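PDB 4ZXH: Abbfa_003403, which is a four-domain nonribosomal peptide synthetase module, with condensation, adenylation, carrier and thioesterase domains, that probably activates, couples and releases an amino acid building block. Local coordinates for residues Ile711-Leu725 and Gly734-Leu748. Numbering follows the deposited sequence.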
loop_
_atom_site.group_PDB
_atom_site.type_symbol
_atom_site.label_atom_id
_atom_site.label_comp_id
_atom_site.label_asym_id
_atom_site.label_seq_id
_atom_site.Cartn_x
_atom_site.Cartn_y
_atom_site.Cartn_z
ATOM N N ILE A 711 18.544 -30.579 -24.146
ATOM C CA ILE A 711 18.405 -30.729 -22.695
ATOM C C ILE A 711 16.964 -30.959 -22.230
ATOM O O ILE A 711 16.034 -30.371 -22.789
ATOM C CB ILE A 711 18.968 -29.476 -22.001
ATOM C CG1 ILE A 711 20.467 -29.360 -22.277
ATOM C CG2 ILE A 711 18.681 -29.469 -20.519
ATOM C CD1 ILE A 711 21.253 -30.606 -21.915
ATOM N N ASN A 712 16.771 -31.799 -21.209
ATOM C CA ASN A 712 15.427 -32.012 -20.661
ATOM C C ASN A 712 15.325 -31.948 -19.117
ATOM O O ASN A 712 14.273 -32.241 -18.537
ATOM C CB ASN A 712 14.855 -33.344 -21.178
ATOM C CG ASN A 712 15.555 -34.555 -20.607
ATOM O OD1 ASN A 712 16.662 -34.459 -20.088
ATOM N ND2 ASN A 712 14.917 -35.715 -20.723
ATOM N N VAL A 713 16.409 -31.562 -18.453
ATOM C CA VAL A 713 16.348 -31.185 -17.034
ATOM C C VAL A 713 17.318 -30.026 -16.815
ATOM O O VAL A 713 18.469 -30.080 -17.252
ATOM C CB VAL A 713 16.718 -32.347 -16.058
ATOM C CG1 VAL A 713 16.503 -31.917 -14.601
ATOM C CG2 VAL A 713 15.928 -33.616 -16.349
ATOM N N LEU A 714 16.859 -28.972 -16.153
ATOM C CA LEU A 714 17.740 -27.850 -15.849
ATOM C C LEU A 714 17.434 -27.328 -14.459
ATOM O O LEU A 714 16.288 -26.995 -14.158
ATOM C CB LEU A 714 17.582 -26.728 -16.885
ATOM C CG LEU A 714 18.441 -25.467 -16.704
ATOM C CD1 LEU A 714 19.899 -25.793 -16.830
ATOM C CD2 LEU A 714 18.083 -24.406 -17.717
ATOM N N GLN A 715 18.450 -27.270 -13.605
ATOM C CA GLN A 715 18.287 -26.661 -12.287
ATOM C C GLN A 715 19.193 -25.432 -12.169
ATOM O O GLN A 715 20.337 -25.437 -12.629
ATOM C CB GLN A 715 18.565 -27.683 -11.179
ATOM C CG GLN A 715 19.346 -27.142 -10.015
ATOM C CD GLN A 715 19.374 -28.055 -8.793
ATOM O OE1 GLN A 715 18.350 -28.561 -8.335
ATOM N NE2 GLN A 715 20.585 -28.328 -8.310
ATOM N N ALA A 716 18.652 -24.376 -11.570
ATOM C CA ALA A 716 19.306 -23.078 -11.543
ATOM C C ALA A 716 18.649 -22.145 -10.529
ATOM O O ALA A 716 17.447 -22.239 -10.275
ATOM C CB ALA A 716 19.273 -22.440 -12.927
ATOM N N THR A 717 19.441 -21.241 -9.961
ATOM C CA THR A 717 18.903 -20.160 -9.147
ATOM C C THR A 717 18.152 -19.161 -10.032
ATOM O O THR A 717 18.440 -19.045 -11.237
ATOM C CB THR A 717 20.017 -19.433 -8.388
ATOM O OG1 THR A 717 20.889 -18.789 -9.327
ATOM C CG2 THR A 717 20.811 -20.425 -7.537
ATOM N N PRO A 718 17.180 -18.440 -9.442
ATOM C CA PRO A 718 16.424 -17.391 -10.147
ATOM C C PRO A 718 17.277 -16.494 -11.029
ATOM O O PRO A 718 16.887 -16.220 -12.159
ATOM C CB PRO A 718 15.812 -16.594 -9.007
ATOM C CG PRO A 718 15.496 -17.681 -7.971
ATOM C CD PRO A 718 16.645 -18.682 -8.083
ATOM N N ALA A 719 18.429 -16.065 -10.527
ATOM C CA ALA A 719 19.324 -15.202 -11.290
ATOM C C ALA A 719 19.578 -15.742 -12.686
ATOM O O ALA A 719 19.504 -14.999 -13.659
ATOM C CB ALA A 719 20.631 -15.032 -10.562
ATOM N N THR A 720 19.861 -17.037 -12.784
ATOM C CA THR A 720 20.100 -17.661 -14.079
ATOM C C THR A 720 18.820 -17.679 -14.913
ATOM O O THR A 720 18.850 -17.378 -16.108
ATOM C CB THR A 720 20.625 -19.099 -13.937
ATOM O OG1 THR A 720 21.661 -19.150 -12.948
ATOM C CG2 THR A 720 21.181 -19.590 -15.247
ATOM N N TRP A 721 17.695 -18.025 -14.290
ATOM C CA TRP A 721 16.425 -18.083 -15.025
ATOM C C TRP A 721 16.055 -16.718 -15.577
ATOM O O TRP A 721 15.617 -16.616 -16.724
ATOM C CB TRP A 721 15.289 -18.613 -14.152
ATOM C CG TRP A 721 15.395 -20.078 -13.831
ATOM C CD1 TRP A 721 15.608 -20.631 -12.601
ATOM C CD2 TRP A 721 15.300 -21.178 -14.751
ATOM N NE1 TRP A 721 15.651 -22.008 -12.694
ATOM C CE2 TRP A 721 15.470 -22.372 -14.008
ATOM C CE3 TRP A 721 15.098 -21.276 -16.133
ATOM C CZ2 TRP A 721 15.442 -23.633 -14.587
ATOM C CZ3 TRP A 721 15.066 -22.525 -16.710
ATOM C CH2 TRP A 721 15.233 -23.691 -15.941
ATOM N N LYS A 722 16.240 -15.674 -14.763
ATOM C CA LYS A 722 16.045 -14.294 -15.222
ATOM C C LYS A 722 16.943 -14.023 -16.421
ATOM O O LYS A 722 16.483 -13.484 -17.426
ATOM C CB LYS A 722 16.329 -13.272 -14.105
ATOM C CG LYS A 722 15.266 -13.210 -13.007
ATOM C CD LYS A 722 15.776 -12.493 -11.753
ATOM C CE LYS A 722 14.808 -12.661 -10.565
ATOM N NZ LYS A 722 15.419 -12.195 -9.271
ATOM N N MET A 723 18.216 -14.412 -16.320
ATOM C CA MET A 723 19.187 -14.166 -17.397
ATOM C C MET A 723 18.714 -14.774 -18.727
ATOM O O MET A 723 18.780 -14.138 -19.789
ATOM C CB MET A 723 20.564 -14.723 -17.022
ATOM C CG MET A 723 21.641 -14.450 -18.064
ATOM S SD MET A 723 23.243 -15.207 -17.697
ATOM C CE MET A 723 22.913 -16.922 -18.085
ATOM N N LEU A 724 18.209 -15.998 -18.635
ATOM C CA LEU A 724 17.678 -16.735 -19.773
ATOM C C LEU A 724 16.462 -16.055 -20.408
ATOM O O LEU A 724 16.418 -15.862 -21.619
ATOM C CB LEU A 724 17.317 -18.144 -19.317
ATOM C CG LEU A 724 17.482 -19.328 -20.257
ATOM C CD1 LEU A 724 18.856 -19.335 -20.907
ATOM C CD2 LEU A 724 17.295 -20.575 -19.435
ATOM N N LEU A 725 15.480 -15.681 -19.596
ATOM C CA LEU A 725 14.269 -15.056 -20.130
ATOM C C LEU A 725 14.563 -13.688 -20.721
ATOM O O LEU A 725 13.908 -13.264 -21.670
ATOM C CB LEU A 725 13.192 -14.935 -19.050
ATOM C CG LEU A 725 12.793 -16.273 -18.421
ATOM C CD1 LEU A 725 11.790 -16.082 -17.308
ATOM C CD2 LEU A 725 12.274 -17.258 -19.469
ATOM N N GLY A 734 9.404 -29.865 -23.181
ATOM C CA GLY A 734 9.807 -31.144 -22.622
ATOM C C GLY A 734 10.803 -30.991 -21.488
ATOM O O GLY A 734 11.263 -31.981 -20.911
ATOM N N LEU A 735 11.134 -29.744 -21.162
ATOM C CA LEU A 735 12.120 -29.463 -20.121
ATOM C C LEU A 735 11.506 -29.410 -18.722
ATOM O O LEU A 735 10.509 -28.722 -18.485
ATOM C CB LEU A 735 12.833 -28.142 -20.409
ATOM C CG LEU A 735 13.792 -27.654 -19.328
ATOM C CD1 LEU A 735 15.098 -28.422 -19.394
ATOM C CD2 LEU A 735 14.037 -26.160 -19.453
ATOM N N THR A 736 12.109 -30.145 -17.798
ATOM C CA THR A 736 11.747 -30.046 -16.397
ATOM C C THR A 736 12.693 -29.080 -15.690
ATOM O O THR A 736 13.897 -29.300 -15.653
ATOM C CB THR A 736 11.785 -31.411 -15.701
ATOM O OG1 THR A 736 10.681 -32.210 -16.156
ATOM C CG2 THR A 736 11.692 -31.227 -14.197
ATOM N N ALA A 737 12.138 -28.007 -15.138
ATOM C CA ALA A 737 12.936 -26.967 -14.501
ATOM C C ALA A 737 12.901 -27.040 -12.974
ATOM O O ALA A 737 11.893 -27.399 -12.362
ATOM C CB ALA A 737 12.469 -25.599 -14.964
ATOM N N LEU A 738 14.021 -26.699 -12.360
ATOM C CA LEU A 738 14.074 -26.589 -10.921
ATOM C C LEU A 738 14.586 -25.204 -10.598
ATOM O O LEU A 738 15.558 -24.735 -11.194
ATOM C CB LEU A 738 14.970 -27.658 -10.299
ATOM C CG LEU A 738 14.433 -29.083 -10.357
ATOM C CD1 LEU A 738 14.786 -29.737 -11.681
ATOM C CD2 LEU A 738 14.961 -29.903 -9.203
ATOM N N CYS A 739 13.916 -24.550 -9.660
ATOM C CA CYS A 739 14.298 -23.218 -9.228
ATOM C C CYS A 739 14.487 -23.238 -7.723
ATOM O O CYS A 739 13.553 -23.582 -6.996
ATOM C CB CYS A 739 13.228 -22.206 -9.629
ATOM S SG CYS A 739 13.684 -20.484 -9.434
ATOM N N GLY A 740 15.686 -22.893 -7.254
ATOM C CA GLY A 740 15.965 -22.916 -5.825
ATOM C C GLY A 740 17.025 -21.925 -5.388
ATOM O O GLY A 740 17.638 -21.269 -6.225
ATOM N N GLY A 741 17.233 -21.813 -4.075
ATOM C CA GLY A 741 18.283 -20.969 -3.520
ATOM C C GLY A 741 17.789 -19.623 -3.026
ATOM O O GLY A 741 18.311 -19.062 -2.059
ATOM N N GLU A 742 16.782 -19.100 -3.716
ATOM C CA GLU A 742 16.103 -17.876 -3.327
ATOM C C GLU A 742 14.597 -18.011 -3.524
ATOM O O GLU A 742 14.125 -18.960 -4.148
ATOM C CB GLU A 742 16.634 -16.698 -4.126
ATOM C CG GLU A 742 17.838 -16.050 -3.497
ATOM C CD GLU A 742 18.297 -14.823 -4.254
ATOM O OE1 GLU A 742 18.126 -14.765 -5.499
ATOM O OE2 GLU A 742 18.799 -13.900 -3.581
ATOM N N ALA A 743 13.839 -17.067 -2.984
ATOM C CA ALA A 743 12.391 -17.118 -3.108
ATOM C C ALA A 743 11.985 -17.023 -4.574
ATOM O O ALA A 743 12.628 -16.331 -5.367
ATOM C CB ALA A 743 11.747 -16.011 -2.300
ATOM N N LEU A 744 10.940 -17.754 -4.938
ATOM C CA LEU A 744 10.388 -17.652 -6.275
ATOM C C LEU A 744 9.235 -16.653 -6.239
ATOM O O LEU A 744 8.216 -16.886 -5.576
ATOM C CB LEU A 744 9.921 -19.018 -6.780
ATOM C CG LEU A 744 9.249 -19.079 -8.153
ATOM C CD1 LEU A 744 10.182 -18.571 -9.214
ATOM C CD2 LEU A 744 8.854 -20.500 -8.467
ATOM N N ASP A 745 9.415 -15.523 -6.919
ATOM C CA ASP A 745 8.378 -14.499 -6.985
ATOM C C ASP A 745 7.378 -14.850 -8.077
ATOM O O ASP A 745 7.699 -15.589 -9.007
ATOM C CB ASP A 745 8.973 -13.099 -7.227
ATOM C CG ASP A 745 9.944 -13.054 -8.400
ATOM O OD1 ASP A 745 10.851 -13.916 -8.474
ATOM O OD2 ASP A 745 9.778 -12.181 -9.275
ATOM N N THR A 746 6.167 -14.319 -7.958
ATOM C CA THR A 746 5.091 -14.675 -8.874
ATOM C C THR A 746 5.405 -14.295 -10.326
ATOM O O THR A 746 5.076 -15.045 -11.248
ATOM C CB THR A 746 3.773 -14.023 -8.436
ATOM O OG1 THR A 746 4.016 -12.645 -8.172
ATOM C CG2 THR A 746 3.270 -14.659 -7.147
ATOM N N ILE A 747 6.055 -13.149 -10.528
ATOM C CA ILE A 747 6.383 -12.703 -11.882
ATOM C C ILE A 747 7.293 -13.697 -12.608
ATOM O O ILE A 747 7.039 -14.045 -13.760
ATOM C CB ILE A 747 7.076 -11.321 -11.899
ATOM C CG1 ILE A 747 6.321 -10.305 -11.031
ATOM C CG2 ILE A 747 7.233 -10.824 -13.345
ATOM C CD1 ILE A 747 4.971 -9.893 -11.568
ATOM N N LEU A 748 8.357 -14.148 -11.946
ATOM C CA LEU A 748 9.259 -15.115 -12.572
ATOM C C LEU A 748 8.532 -16.426 -12.814
ATOM O O LEU A 748 8.781 -17.126 -13.794
ATOM C CB LEU A 748 10.499 -15.356 -11.715
ATOM C CG LEU A 748 11.454 -16.441 -12.229
ATOM C CD1 LEU A 748 11.927 -16.142 -13.642
ATOM C CD2 LEU A 748 12.639 -16.621 -11.296
#
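The indole of W721 lies between helix 718-725 and strand 735-740, its six-membered end on A737 and its pyrrole end beside C739. CH2 of W721 comes within 3.5 Å of A737 CB, while C739 SG sits obliquely beside the five-membered ring, 4.6 Å from its centroid. With CG turned away from the carbonyl carbon (chi1 -71°), the ring leaves the helix and lies along the strands toward A737, with A716 CB over one face near the rim. P718, in the first turn of the helix, touches the same sulfur, CG to C739 SG being 3.6 Å. L748 closes this end: its CD2 packs on P718 CB and its CD1 on L725 CD1. At the far end, L735 reaches back over the neighbouring strand, and its CD1 rests on the backbone of N712 and V713 and on L714 CB. The sheet's other face carries V713, Q715 and L738, with Q715 CB against L738 CB.

Within the sheet the two strands pair in parallel. N712 O takes T736 N, L714 N binds T736 O, and L714 O receives L738 N at 2.9 Å. L738 O is gripped twice, by A716 N and by W721 NE1 (3.1 Å), from opposite faces of its carbonyl plane; the acceptor lies nearly in the indole plane. The buried amide of Q715 is held at both ends, OE1 by W771 NE1 and NE2 by E677. At the polar edge E742 OE2 takes L955 N, and T717 OG1 bonds K953 O.

The segments form a beta-alpha-beta unit in the adenylation domain's mixed sheet. The indole N-H thus ties the helix directly to the strand's backbone in a largely apolar helix-sheet layer, which, with a weak second bond from NE1 to A716 O, probably limits rotation of the ring, and it gives L738 O a second donor beyond the sheet ladder.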